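Local coordinates for protein DNA ligase (Alteromonas mediterranea, PDB 6GDR) that acts as a Lig E-type DNA ligase, probably sealing nicks in duplex DNA through an adenylate intermediate, and holds AMP and DNA here, at residues L190-K195 with K206-K211; G37-W42 with T69-L74; E73-R78 with K127-A132. All blocks are in the same frame, centred on the assembly; numbering follows the deposited sequence.

Contact 1. Residues L190-K195 with K206-K211. Unlike the reference sequence in segment 206-211: Ile208 (reference Leu). With AMP (adenosine monophosphate), chain G.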
loop_
_atom_site.group_PDB
_atom_site.type_symbol
_atom_site.label_atom_id
_atom_site.label_comp_id
_atom_site.label_asym_id
_atom_site.label_seq_id
_atom_site.Cartn_x
_atom_site.Cartn_y
_atom_site.Cartn_z
ATOM N N LEU D 190 7.916 -0.420 4.880
ATOM C CA LEU D 190 7.706 -0.565 6.310
ATOM C C LEU D 190 6.549 0.315 6.759
ATOM O O LEU D 190 6.209 1.314 6.120
ATOM C CB LEU D 190 8.969 -0.202 7.108
ATOM C CG LEU D 190 10.217 -1.049 6.853
ATOM C CD1 LEU D 190 11.381 -0.542 7.695
ATOM C CD2 LEU D 190 9.951 -2.521 7.138
ATOM N N MET D 191 5.947 -0.081 7.877
ATOM C CA MET D 191 4.887 0.678 8.523
ATOM C C MET D 191 5.257 0.891 9.982
ATOM O O MET D 191 5.783 -0.015 10.637
ATOM C CB MET D 191 3.539 -0.044 8.422
ATOM C CG MET D 191 3.053 -0.246 6.996
ATOM S SD MET D 191 2.648 1.295 6.154
ATOM C CE MET D 191 1.185 1.808 7.049
ATOM N N LEU D 192 4.992 2.094 10.481
ATOM C CA LEU D 192 5.291 2.464 11.858
ATOM C C LEU D 192 3.994 2.883 12.531
ATOM O O LEU D 192 3.352 3.845 12.099
ATOM C CB LEU D 192 6.314 3.600 11.912
ATOM C CG LEU D 192 7.565 3.416 11.051
ATOM C CD1 LEU D 192 8.433 4.661 11.106
ATOM C CD2 LEU D 192 8.348 2.199 11.504
ATOM N N HIS D 193 3.612 2.162 13.583
ATOM C CA HIS D 193 2.392 2.445 14.328
ATOM C C HIS D 193 2.765 2.728 15.775
ATOM O O HIS D 193 3.343 1.870 16.449
ATOM C CB HIS D 193 1.408 1.277 14.237
ATOM C CG HIS D 193 -0.021 1.677 14.424
ATOM N ND1 HIS D 193 -1.072 0.944 13.915
ATOM C CD2 HIS D 193 -0.576 2.736 15.062
ATOM C CE1 HIS D 193 -2.211 1.534 14.230
ATOM N NE2 HIS D 193 -1.938 2.623 14.926
ATOM N N HIS D 194 2.435 3.928 16.245
ATOM C CA HIS D 194 2.792 4.326 17.599
ATOM C C HIS D 194 2.102 3.427 18.618
ATOM O O HIS D 194 0.904 3.149 18.512
ATOM C CB HIS D 194 2.409 5.787 17.827
ATOM C CG HIS D 194 3.247 6.477 18.857
ATOM N ND1 HIS D 194 2.796 6.737 20.132
ATOM C CD2 HIS D 194 4.510 6.964 18.796
ATOM C CE1 HIS D 194 3.744 7.355 20.814
ATOM N NE2 HIS D 194 4.794 7.503 20.027
ATOM N N LYS D 195 2.868 2.983 19.617
ATOM C CA LYS D 195 2.352 2.014 20.581
ATOM C C LYS D 195 1.260 2.624 21.450
ATOM O O LYS D 195 0.178 2.047 21.602
ATOM C CB LYS D 195 3.495 1.490 21.452
ATOM C CG LYS D 195 4.694 0.968 20.673
ATOM C CD LYS D 195 5.780 0.456 21.606
ATOM C CE LYS D 195 7.000 -0.014 20.831
ATOM N NZ LYS D 195 8.130 -0.378 21.728
ATOM N N LYS D 206 1.070 9.154 14.232
ATOM C CA LYS D 206 0.741 7.915 14.925
ATOM C C LYS D 206 0.864 6.698 14.016
ATOM O O LYS D 206 1.056 5.585 14.519
ATOM C CB LYS D 206 -0.676 7.992 15.494
ATOM C CG LYS D 206 -0.976 9.275 16.262
ATOM C CD LYS D 206 -2.387 9.271 16.834
ATOM C CE LYS D 206 -2.869 10.677 17.151
ATOM N NZ LYS D 206 -3.231 11.432 15.920
ATOM N N LEU D 207 0.759 6.882 12.700
ATOM C CA LEU D 207 0.838 5.783 11.742
ATOM C C LEU D 207 1.582 6.288 10.513
ATOM O O LEU D 207 1.016 7.032 9.706
ATOM C CB LEU D 207 -0.553 5.272 11.368
ATOM C CG LEU D 207 -0.623 4.173 10.304
ATOM C CD1 LEU D 207 0.135 2.932 10.750
ATOM C CD2 LEU D 207 -2.072 3.832 9.994
ATOM N N ILE D 208 2.840 5.876 10.363
ATOM C CA ILE D 208 3.723 6.420 9.339
ATOM C C ILE D 208 4.033 5.343 8.309
ATOM O O ILE D 208 4.054 4.143 8.606
ATOM C CB ILE D 208 5.011 6.992 9.969
ATOM C CG1 ILE D 208 4.679 8.263 10.756
ATOM C CG2 ILE D 208 6.062 7.309 8.907
ATOM C CD1 ILE D 208 5.508 8.447 12.002
ATOM N N LYS D 209 4.281 5.794 7.082
ATOM C CA LYS D 209 4.470 4.940 5.919
ATOM C C LYS D 209 5.866 5.180 5.364
ATOM O O LYS D 209 6.273 6.332 5.178
ATOM C CB LYS D 209 3.397 5.254 4.875
ATOM C CG LYS D 209 3.544 4.601 3.516
ATOM C CD LYS D 209 2.843 5.443 2.453
ATOM C CE LYS D 209 1.399 5.795 2.836
ATOM N NZ LYS D 209 0.768 6.721 1.858
ATOM N N VAL D 210 6.597 4.099 5.100
ATOM C CA VAL D 210 7.991 4.180 4.678
ATOM C C VAL D 210 8.166 3.331 3.427
ATOM O O VAL D 210 7.947 2.114 3.464
ATOM C CB VAL D 210 8.954 3.718 5.783
ATOM C CG1 VAL D 210 10.368 4.167 5.464
ATOM C CG2 VAL D 210 8.513 4.252 7.142
ATOM N N LYS D 211 8.570 3.968 2.329
ATOM C CA LYS D 211 8.790 3.287 1.062
ATOM C C LYS D 211 10.009 3.885 0.377
ATOM O O LYS D 211 10.291 5.079 0.512
ATOM C CB LYS D 211 7.569 3.402 0.136
ATOM C CG LYS D 211 6.356 2.598 0.585
ATOM C CD LYS D 211 5.064 3.138 -0.021
ATOM C CE LYS D 211 5.038 3.024 -1.537
ATOM N NZ LYS D 211 5.045 1.611 -2.006
HETATM P P AMP G . -1.094 3.447 0.970
HETATM O O1P AMP G . -0.491 2.085 0.714
HETATM O O2P AMP G . -0.261 4.677 0.697
HETATM O "O5'" AMP G . -1.576 3.493 2.505
HETATM C "C5'" AMP G . -1.188 2.447 3.391
HETATM C "C4'" AMP G . -2.030 1.201 3.129
HETATM O "O4'" AMP G . -1.210 0.032 3.216
HETATM C "C3'" AMP G . -3.188 1.014 4.095
HETATM O "O3'" AMP G . -4.429 1.211 3.409
HETATM C "C2'" AMP G . -3.065 -0.406 4.613
HETATM O "O2'" AMP G . -4.279 -1.136 4.429
HETATM C "C1'" AMP G . -1.946 -1.047 3.800
HETATM N N9 AMP G . -1.007 -1.927 4.549
HETATM C C8 AMP G . -0.384 -2.974 3.973
HETATM N N7 AMP G . 0.418 -3.616 4.859
HETATM C C5 AMP G . 0.313 -2.975 6.033
HETATM C C6 AMP G . 0.898 -3.139 7.382
HETATM N N6 AMP G . 1.769 -4.139 7.634
HETATM N N1 AMP G . 0.537 -2.263 8.342
HETATM C C2 AMP G . -0.329 -1.262 8.097
HETATM N N3 AMP G . -0.895 -1.059 6.891
HETATM C C4 AMP G . -0.628 -1.864 5.834
#
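One face of the His193 imidazole is covered by Leu207 CD1, a CH-pi contact 4.1 Å from the ring centroid. The methyl sits off-centre, toward the rim. Phe142 also stacks with this ring, and Lys206 O approaches His193 CD2 obliquely. The imidazole is modelled in two conformers, so these details hold for one of them. The second flat group is the adenine of AMP. Met191 lies over one of its faces, with CG 3.5 Å from AMP N1 and CE over the same face, near its C2–N3 rim. All three Met191 torsions are near -65°, which folds the chain so that CE also meets Leu207 CD1 at 4.0 Å.

The backbones form an antiparallel ladder. Leu190 and Val210, and Leu192 and Ile208, are hydrogen-bonded pairs; Ile208 N reaches Leu192 O at 2.7 Å. His194 N to Lys206 O continues the ladder. Met191 and Lys209 form a non-hydrogen-bonded pair on the AMP side. Leu192 CD1 packs on Val210 CG2 at 4.0 Å on the other side, which helix 172-184 covers.

Lys209 starts with CG anti to the backbone N (chi1 172°) and bends at chi3. Its NZ then donates to AMP O2P at 2.6 Å. Lys209 NZ also forms a long, weak ion pair with a DNA phosphate. The sequences fit nucleotidyltransferase motifs IV and V. One strand thus supplies an apolar surface for the base, and the next a lysine nitrogen that donates to the phosphate.

Contact 2. Residues G37-W42 with T69-L74. With AMP (adenosine monophosphate), chain G; nucleotides of chain B.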
loop_
_atom_site.group_PDB
_atom_site.type_symbol
_atom_site.label_atom_id
_atom_site.label_comp_id
_atom_site.label_asym_id
_atom_site.label_seq_id
_atom_site.Cartn_x
_atom_site.Cartn_y
_atom_site.Cartn_z
ATOM N N GLY D 37 -0.771 -5.979 -0.649
ATOM C CA GLY D 37 -1.971 -6.758 -0.854
ATOM C C GLY D 37 -3.173 -5.865 -1.097
ATOM O O GLY D 37 -3.068 -4.774 -1.663
ATOM N N ILE D 38 -4.331 -6.352 -0.657
ATOM C CA ILE D 38 -5.591 -5.626 -0.750
ATOM C C ILE D 38 -6.093 -5.373 0.663
ATOM O O ILE D 38 -6.207 -6.310 1.462
ATOM C CB ILE D 38 -6.643 -6.405 -1.564
ATOM C CG1 ILE D 38 -6.148 -6.666 -2.992
ATOM C CG2 ILE D 38 -7.972 -5.654 -1.579
ATOM C CD1 ILE D 38 -6.013 -5.423 -3.855
ATOM N N ARG D 39 -6.397 -4.115 0.966
ATOM C CA ARG D 39 -6.962 -3.780 2.265
ATOM C C ARG D 39 -8.390 -4.300 2.358
ATOM O O ARG D 39 -9.167 -4.205 1.404
ATOM C CB ARG D 39 -6.945 -2.270 2.489
ATOM C CG ARG D 39 -7.323 -1.855 3.903
ATOM C CD ARG D 39 -7.535 -0.354 4.011
ATOM N NE ARG D 39 -7.227 0.145 5.348
ATOM C CZ ARG D 39 -8.035 0.032 6.398
ATOM N NH1 ARG D 39 -9.214 -0.570 6.282
ATOM N NH2 ARG D 39 -7.661 0.520 7.572
ATOM N N ALA D 40 -8.735 -4.849 3.519
ATOM C CA ALA D 40 -10.063 -5.403 3.728
ATOM C C ALA D 40 -10.453 -5.240 5.187
ATOM O O ALA D 40 -9.641 -5.479 6.086
ATOM C CB ALA D 40 -10.124 -6.882 3.330
ATOM N N ARG D 41 -11.698 -4.834 5.414
ATOM C CA ARG D 41 -12.263 -4.732 6.751
ATOM C C ARG D 41 -13.179 -5.922 7.002
ATOM O O ARG D 41 -14.050 -6.225 6.180
ATOM C CB ARG D 41 -13.034 -3.423 6.922
ATOM C CG ARG D 41 -14.023 -3.438 8.077
ATOM C CD ARG D 41 -14.414 -2.032 8.490
ATOM N NE ARG D 41 -13.305 -1.326 9.122
ATOM C CZ ARG D 41 -13.328 -0.042 9.463
ATOM N NH1 ARG D 41 -14.408 0.695 9.232
ATOM N NH2 ARG D 41 -12.267 0.510 10.035
ATOM N N TRP D 42 -12.975 -6.592 8.132
ATOM C CA TRP D 42 -13.795 -7.732 8.521
ATOM C C TRP D 42 -14.953 -7.239 9.379
ATOM O O TRP D 42 -14.739 -6.714 10.476
ATOM C CB TRP D 42 -12.957 -8.763 9.275
ATOM C CG TRP D 42 -13.753 -9.915 9.813
ATOM C CD1 TRP D 42 -13.807 -10.339 11.109
ATOM C CD2 TRP D 42 -14.613 -10.786 9.069
ATOM N NE1 TRP D 42 -14.644 -11.424 11.217
ATOM C CE2 TRP D 42 -15.152 -11.717 9.979
ATOM C CE3 TRP D 42 -14.978 -10.871 7.722
ATOM C CZ2 TRP D 42 -16.036 -12.720 9.586
ATOM C CZ3 TRP D 42 -15.856 -11.867 7.334
ATOM C CH2 TRP D 42 -16.375 -12.777 8.263
ATOM N N THR D 69 -14.847 -6.248 14.543
ATOM C CA THR D 69 -14.416 -5.467 13.393
ATOM C C THR D 69 -12.894 -5.411 13.361
ATOM O O THR D 69 -12.261 -5.011 14.343
ATOM C CB THR D 69 -15.000 -4.054 13.443
ATOM O OG1 THR D 69 -16.427 -4.131 13.547
ATOM C CG2 THR D 69 -14.635 -3.274 12.185
ATOM N N ILE D 70 -12.311 -5.816 12.233
ATOM C CA ILE D 70 -10.864 -5.925 12.092
ATOM C C ILE D 70 -10.463 -5.427 10.710
ATOM O O ILE D 70 -11.125 -5.734 9.711
ATOM C CB ILE D 70 -10.381 -7.378 12.305
ATOM C CG1 ILE D 70 -10.800 -7.888 13.689
ATOM C CG2 ILE D 70 -8.865 -7.465 12.142
ATOM C CD1 ILE D 70 -10.556 -9.371 13.906
ATOM N N ASP D 71 -9.377 -4.661 10.655
ATOM C CA ASP D 71 -8.780 -4.221 9.401
ATOM C C ASP D 71 -7.562 -5.084 9.102
ATOM O O ASP D 71 -6.741 -5.335 9.991
ATOM C CB ASP D 71 -8.377 -2.746 9.469
ATOM C CG ASP D 71 -9.566 -1.810 9.382
ATOM O OD1 ASP D 71 -10.575 -2.188 8.751
ATOM O OD2 ASP D 71 -9.489 -0.696 9.940
ATOM N N GLY D 72 -7.447 -5.533 7.852
ATOM C CA GLY D 72 -6.363 -6.419 7.477
ATOM C C GLY D 72 -5.996 -6.266 6.019
ATOM O O GLY D 72 -6.644 -5.542 5.258
ATOM N N GLU D 73 -4.930 -6.967 5.640
ATOM C CA GLU D 73 -4.393 -6.935 4.284
ATOM C C GLU D 73 -4.461 -8.342 3.705
ATOM O O GLU D 73 -3.718 -9.230 4.135
ATOM C CB GLU D 73 -2.956 -6.420 4.282
ATOM C CG GLU D 73 -2.451 -6.005 2.911
ATOM C CD GLU D 73 -3.005 -4.666 2.472
ATOM O OE1 GLU D 73 -3.578 -3.951 3.320
ATOM O OE2 GLU D 73 -2.867 -4.329 1.279
ATOM N N LEU D 74 -5.351 -8.548 2.736
ATOM C CA LEU D 74 -5.394 -9.816 2.020
ATOM C C LEU D 74 -4.131 -9.954 1.182
ATOM O O LEU D 74 -3.875 -9.136 0.292
ATOM C CB LEU D 74 -6.645 -9.894 1.148
ATOM C CG LEU D 74 -7.971 -9.862 1.910
ATOM C CD1 LEU D 74 -9.140 -9.807 0.944
ATOM C CD2 LEU D 74 -8.098 -11.067 2.830
HETATM P P AMP G . -1.094 3.447 0.970
HETATM O O1P AMP G . -0.491 2.085 0.714
HETATM O O2P AMP G . -0.261 4.677 0.697
HETATM O "O5'" AMP G . -1.576 3.493 2.505
HETATM C "C5'" AMP G . -1.188 2.447 3.391
HETATM C "C4'" AMP G . -2.030 1.201 3.129
HETATM O "O4'" AMP G . -1.210 0.032 3.216
HETATM C "C3'" AMP G . -3.188 1.014 4.095
HETATM O "O3'" AMP G . -4.429 1.211 3.409
HETATM C "C2'" AMP G . -3.065 -0.406 4.613
HETATM O "O2'" AMP G . -4.279 -1.136 4.429
HETATM C "C1'" AMP G . -1.946 -1.047 3.800
HETATM N N9 AMP G . -1.007 -1.927 4.549
HETATM C C8 AMP G . -0.384 -2.974 3.973
HETATM N N7 AMP G . 0.418 -3.616 4.859
HETATM C C5 AMP G . 0.313 -2.975 6.033
HETATM C C6 AMP G . 0.898 -3.139 7.382
HETATM N N6 AMP G . 1.769 -4.139 7.634
HETATM N N1 AMP G . 0.537 -2.263 8.342
HETATM C C2 AMP G . -0.329 -1.262 8.097
HETATM N N3 AMP G . -0.895 -1.059 6.891
HETATM C C4 AMP G . -0.628 -1.864 5.834
ATOM P P DC B 10 -6.349 -1.128 -1.915
ATOM O OP1 DC B 10 -6.113 -1.915 -0.685
ATOM O OP2 DC B 10 -7.173 0.101 -1.851
ATOM O "O5'" DC B 10 -4.935 -0.762 -2.567
ATOM C "C5'" DC B 10 -3.991 -1.795 -2.795
ATOM C "C4'" DC B 10 -2.915 -1.361 -3.772
ATOM O "O4'" DC B 10 -3.510 -1.020 -5.048
ATOM C "C3'" DC B 10 -2.141 -0.119 -3.378
ATOM O "O3'" DC B 10 -1.117 -0.426 -2.438
ATOM C "C2'" DC B 10 -1.587 0.340 -4.722
ATOM C "C1'" DC B 10 -2.684 -0.070 -5.712
ATOM N N1 DC B 10 -3.527 1.073 -6.163
ATOM C C2 DC B 10 -3.169 1.786 -7.312
ATOM O O2 DC B 10 -2.162 1.447 -7.945
ATOM N N3 DC B 10 -3.940 2.829 -7.704
ATOM C C4 DC B 10 -5.018 3.165 -6.996
ATOM N N4 DC B 10 -5.746 4.201 -7.422
ATOM C C5 DC B 10 -5.397 2.453 -5.820
ATOM C C6 DC B 10 -4.629 1.426 -5.443
ATOM P P DC B 9 -11.768 0.366 -4.035
ATOM O OP1 DC B 9 -12.238 0.018 -2.648
ATOM O OP2 DC B 9 -11.252 1.776 -4.103
ATOM O "O5'" DC B 9 -10.683 -0.653 -4.542
ATOM C "C5'" DC B 9 -10.014 -1.454 -3.596
ATOM C "C4'" DC B 9 -8.958 -2.291 -4.322
ATOM O "O4'" DC B 9 -9.136 -2.267 -5.598
ATOM C "C3'" DC B 9 -7.548 -1.639 -4.105
ATOM O "O3'" DC B 9 -7.010 -2.121 -2.991
ATOM C "C2'" DC B 9 -6.762 -2.063 -5.359
ATOM C "C1'" DC B 9 -7.673 -2.080 -6.310
ATOM N N1 DC B 9 -7.650 -0.884 -7.027
ATOM C C2 DC B 9 -6.739 -0.730 -8.149
ATOM O O2 DC B 9 -5.996 -1.642 -8.462
ATOM N N3 DC B 9 -6.716 0.526 -8.903
ATOM C C4 DC B 9 -7.569 1.596 -8.553
ATOM N N4 DC B 9 -7.528 2.797 -9.297
ATOM C C5 DC B 9 -8.496 1.448 -7.417
ATOM C C6 DC B 9 -8.520 0.198 -6.664
#
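Arg39, Arg41 and Asp71 form a salt-bridge network on two antiparallel strands that join the nucleotidyltransferase KxDG motif and motif III. Residues 34-37 match the KxDG signature, and 71-73 read Asp-Gly-Glu. Arg41 grips Asp71 side-on. Its NE meets Asp71 OD1 at 2.9 Å, and its NH2 meets Asp71 OD2 at 3.0 Å on the syn lone pair. The two planes are only 9° apart. Arg39 comes to the same carboxylate with its plane turned 68° from it. Its bonds are weak: Arg39 NH2 lies 3.2 Å from Asp71 OD2, and NH1 is as loosely placed on OD1. Each carboxylate oxygen therefore has two guanidinium partners.

The Arg39 chain is extended from CG to NE and runs beside the ribose of AMP. AMP O3' lies in the guanidinium plane at its edge. Glu73, paired with Arg39 across the strands, accepts a hydrogen bond at OE1 from AMP O2' (3.1 Å). The backbone N of Arg39 donates to OP1 of DC10 of chain B at 2.8 Å, nearly straight at 169°.

Ala40 CB packs on Leu74 CD1 at 3.9 Å on the reverse side of the sheet. There Ile38 touches helix 81-89, and its CD1 lies 3.6 Å from O3' of DC9 of chain B. Backbone bonds run in both directions at Ile38–Leu74, Ala40–Gly72 and Trp42–Ile70.

Asp71 probably stays ionised between two arginines. It probably steers Arg39 alongside the ribose, though through weak bonds. The Arg39 amide binds DNA, so one residue touches both nucleotide and DNA.

Contact 3. Residues E73-R78 with K127-A132. Unlike the reference sequence in segment 127-132: Val128 (reference Ile). With AMP (adenosine monophosphate), chain G.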
loop_
_atom_site.group_PDB
_atom_site.type_symbol
_atom_site.label_atom_id
_atom_site.label_comp_id
_atom_site.label_asym_id
_atom_site.label_seq_id
_atom_site.Cartn_x
_atom_site.Cartn_y
_atom_site.Cartn_z
ATOM N N GLU D 73 -4.930 -6.967 5.640
ATOM C CA GLU D 73 -4.393 -6.935 4.284
ATOM C C GLU D 73 -4.461 -8.342 3.705
ATOM O O GLU D 73 -3.718 -9.230 4.135
ATOM C CB GLU D 73 -2.956 -6.420 4.282
ATOM C CG GLU D 73 -2.451 -6.005 2.911
ATOM C CD GLU D 73 -3.005 -4.666 2.472
ATOM O OE1 GLU D 73 -3.578 -3.951 3.320
ATOM O OE2 GLU D 73 -2.867 -4.329 1.279
ATOM N N LEU D 74 -5.351 -8.548 2.736
ATOM C CA LEU D 74 -5.394 -9.816 2.020
ATOM C C LEU D 74 -4.131 -9.954 1.182
ATOM O O LEU D 74 -3.875 -9.136 0.292
ATOM C CB LEU D 74 -6.645 -9.894 1.148
ATOM C CG LEU D 74 -7.971 -9.862 1.910
ATOM C CD1 LEU D 74 -9.140 -9.807 0.944
ATOM C CD2 LEU D 74 -8.098 -11.067 2.830
ATOM N N TRP D 75 -3.345 -10.991 1.462
ATOM C CA TRP D 75 -1.972 -11.051 0.986
ATOM C C TRP D 75 -1.532 -12.505 0.903
ATOM O O TRP D 75 -1.941 -13.339 1.715
ATOM C CB TRP D 75 -1.057 -10.249 1.922
ATOM C CG TRP D 75 0.391 -10.210 1.545
ATOM C CD1 TRP D 75 0.959 -9.482 0.540
ATOM C CD2 TRP D 75 1.462 -10.901 2.197
ATOM N NE1 TRP D 75 2.318 -9.688 0.519
ATOM C CE2 TRP D 75 2.651 -10.555 1.526
ATOM C CE3 TRP D 75 1.530 -11.784 3.279
ATOM C CZ2 TRP D 75 3.895 -11.062 1.902
ATOM C CZ3 TRP D 75 2.765 -12.288 3.649
ATOM C CH2 TRP D 75 3.930 -11.926 2.961
ATOM N N ILE D 76 -0.696 -12.794 -0.094
ATOM C CA ILE D 76 -0.161 -14.134 -0.305
ATOM C C ILE D 76 1.320 -14.127 0.048
ATOM O O ILE D 76 1.746 -14.765 1.017
ATOM C CB ILE D 76 -0.375 -14.599 -1.759
ATOM C CG1 ILE D 76 -1.867 -14.613 -2.104
ATOM C CG2 ILE D 76 0.232 -15.985 -1.975
ATOM C CD1 ILE D 76 -2.151 -14.716 -3.589
ATOM N N ALA D 77 2.109 -13.407 -0.742
ATOM C CA ALA D 77 3.546 -13.305 -0.532
ATOM C C ALA D 77 4.029 -12.032 -1.215
ATOM O O ALA D 77 3.253 -11.315 -1.853
ATOM C CB ALA D 77 4.273 -14.543 -1.064
ATOM N N ARG D 78 5.322 -11.753 -1.076
ATOM C CA ARG D 78 5.902 -10.564 -1.682
ATOM C C ARG D 78 5.852 -10.651 -3.204
ATOM O O ARG D 78 5.993 -11.724 -3.795
ATOM C CB ARG D 78 7.347 -10.386 -1.217
ATOM C CG ARG D 78 7.486 -10.153 0.275
ATOM C CD ARG D 78 8.929 -10.294 0.724
ATOM N NE ARG D 78 9.094 -9.986 2.141
ATOM C CZ ARG D 78 10.188 -10.261 2.845
ATOM N NH1 ARG D 78 11.223 -10.857 2.269
ATOM N NH2 ARG D 78 10.246 -9.943 4.131
ATOM N N LYS D 127 -4.194 -20.073 -0.988
ATOM C CA LYS D 127 -2.959 -19.512 -0.458
ATOM C C LYS D 127 -3.087 -18.029 -0.122
ATOM O O LYS D 127 -2.072 -17.328 -0.037
ATOM C CB LYS D 127 -1.816 -19.745 -1.448
ATOM C CG LYS D 127 -1.341 -21.194 -1.497
ATOM C CD LYS D 127 -0.440 -21.529 -0.312
ATOM C CE LYS D 127 -0.399 -23.025 -0.031
ATOM N NZ LYS D 127 -1.450 -23.445 0.939
ATOM N N VAL D 128 -4.308 -17.542 0.078
ATOM C CA VAL D 128 -4.549 -16.172 0.510
ATOM C C VAL D 128 -4.732 -16.170 2.019
ATOM O O VAL D 128 -5.268 -17.119 2.605
ATOM C CB VAL D 128 -5.777 -15.564 -0.199
ATOM C CG1 VAL D 128 -6.084 -14.171 0.341
ATOM C CG2 VAL D 128 -5.545 -15.509 -1.701
ATOM N N ARG D 129 -4.283 -15.091 2.658
ATOM C CA ARG D 129 -4.407 -14.936 4.099
ATOM C C ARG D 129 -4.859 -13.519 4.420
ATOM O O ARG D 129 -4.658 -12.585 3.641
ATOM C CB ARG D 129 -3.084 -15.243 4.817
ATOM C CG ARG D 129 -2.652 -16.697 4.721
ATOM C CD ARG D 129 -1.568 -17.017 5.736
ATOM N NE ARG D 129 -0.327 -16.299 5.458
ATOM C CZ ARG D 129 0.692 -16.205 6.308
ATOM N NH1 ARG D 129 1.781 -15.532 5.965
ATOM N NH2 ARG D 129 0.621 -16.777 7.504
ATOM N N PHE D 130 -5.476 -13.373 5.590
ATOM C CA PHE D 130 -5.968 -12.086 6.076
ATOM C C PHE D 130 -4.993 -11.602 7.143
ATOM O O PHE D 130 -5.097 -11.958 8.317
ATOM C CB PHE D 130 -7.388 -12.220 6.612
ATOM C CG PHE D 130 -7.946 -10.948 7.186
ATOM C CD1 PHE D 130 -8.467 -9.969 6.357
ATOM C CD2 PHE D 130 -7.958 -10.735 8.555
ATOM C CE1 PHE D 130 -8.985 -8.799 6.883
ATOM C CE2 PHE D 130 -8.474 -9.569 9.085
ATOM C CZ PHE D 130 -8.989 -8.600 8.248
ATOM N N MET D 131 -4.032 -10.782 6.722
ATOM C CA MET D 131 -2.981 -10.285 7.609
ATOM C C MET D 131 -3.518 -9.074 8.361
ATOM O O MET D 131 -3.349 -7.927 7.945
ATOM C CB MET D 131 -1.731 -9.939 6.810
ATOM C CG MET D 131 -1.300 -11.020 5.824
ATOM S SD MET D 131 -0.974 -12.616 6.600
ATOM C CE MET D 131 0.395 -12.208 7.679
ATOM N N ALA D 132 -4.177 -9.333 9.488
ATOM C CA ALA D 132 -4.757 -8.257 10.282
ATOM C C ALA D 132 -3.662 -7.382 10.880
ATOM O O ALA D 132 -2.618 -7.877 11.313
ATOM C CB ALA D 132 -5.633 -8.833 11.393
HETATM P P AMP G . -1.094 3.447 0.970
HETATM O O1P AMP G . -0.491 2.085 0.714
HETATM O O2P AMP G . -0.261 4.677 0.697
HETATM O "O5'" AMP G . -1.576 3.493 2.505
HETATM C "C5'" AMP G . -1.188 2.447 3.391
HETATM C "C4'" AMP G . -2.030 1.201 3.129
HETATM O "O4'" AMP G . -1.210 0.032 3.216
HETATM C "C3'" AMP G . -3.188 1.014 4.095
HETATM O "O3'" AMP G . -4.429 1.211 3.409
HETATM C "C2'" AMP G . -3.065 -0.406 4.613
HETATM O "O2'" AMP G . -4.279 -1.136 4.429
HETATM C "C1'" AMP G . -1.946 -1.047 3.800
HETATM N N9 AMP G . -1.007 -1.927 4.549
HETATM C C8 AMP G . -0.384 -2.974 3.973
HETATM N N7 AMP G . 0.418 -3.616 4.859
HETATM C C5 AMP G . 0.313 -2.975 6.033
HETATM C C6 AMP G . 0.898 -3.139 7.382
HETATM N N6 AMP G . 1.769 -4.139 7.634
HETATM N N1 AMP G . 0.537 -2.263 8.342
HETATM C C2 AMP G . -0.329 -1.262 8.097
HETATM N N3 AMP G . -0.895 -1.059 6.891
HETATM C C4 AMP G . -0.628 -1.864 5.834
#
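Backbone hydrogen bonds join Glu73 with Met131 and Trp75 with Arg129, both antiparallel pairs bonded in each direction. They differ in geometry. Glu73 N stands well above the carbonyl plane of Met131 O (57° out of it, 3.0 Å), whereas Trp75 N lies in the plane of Arg129 O. Met131 is the centre of an inverse gamma turn, closed by a weak bond from Ala132 N to Phe130 O.

Apolar contacts fall on both sides. Leu74 CD2 meets the edge of the Phe130 ring in plane, 3.7 Å from CD1. Beyond the strand, Ile76 CG1 packs on Val128 CG2 at 3.8 Å. On the AMP side, Met131 CG touches Trp75 CE3 at 3.9 Å.

The charged Arg129 runs alongside Trp75. Its NH1 lies at the indole edge, 4.1 Å from Trp75 CZ3, and Met131 SD sits over one face of its guanidinium.

Met131 and Trp75 also touch Leu35 of the AMP pocket, and strand 129-134 continues to pocket residue Phe133. Strands 70-75 and 129-134 are adjacent interior strands of a mixed sheet, matching motifs III and IIIa of the ligase nucleotidyltransferase fold.

How the contacts relate
Contacts 2 and 3 are neighbours in one sheet. They share Glu73 and Leu74 on strand 70-75, and their centres lie about 9 Å apart. The Phe130 ring of contact 3 packs against contact 2, with CE1 3.5 Å from Ala40 O. Contact 1 belongs to a different sheet. Its centre is about 17 Å from that of contact 2 and 19 Å from that of contact 3, and it touches neither. AMP bridges the two sheets. Contact 1 meets the base and the phosphate; Arg39 and the shared Glu73 meet the ribose, and Glu73 also reaches the base at C8. DNA lies against contact 2 and comes within about 4 Å of contact 1 at the nearest atoms.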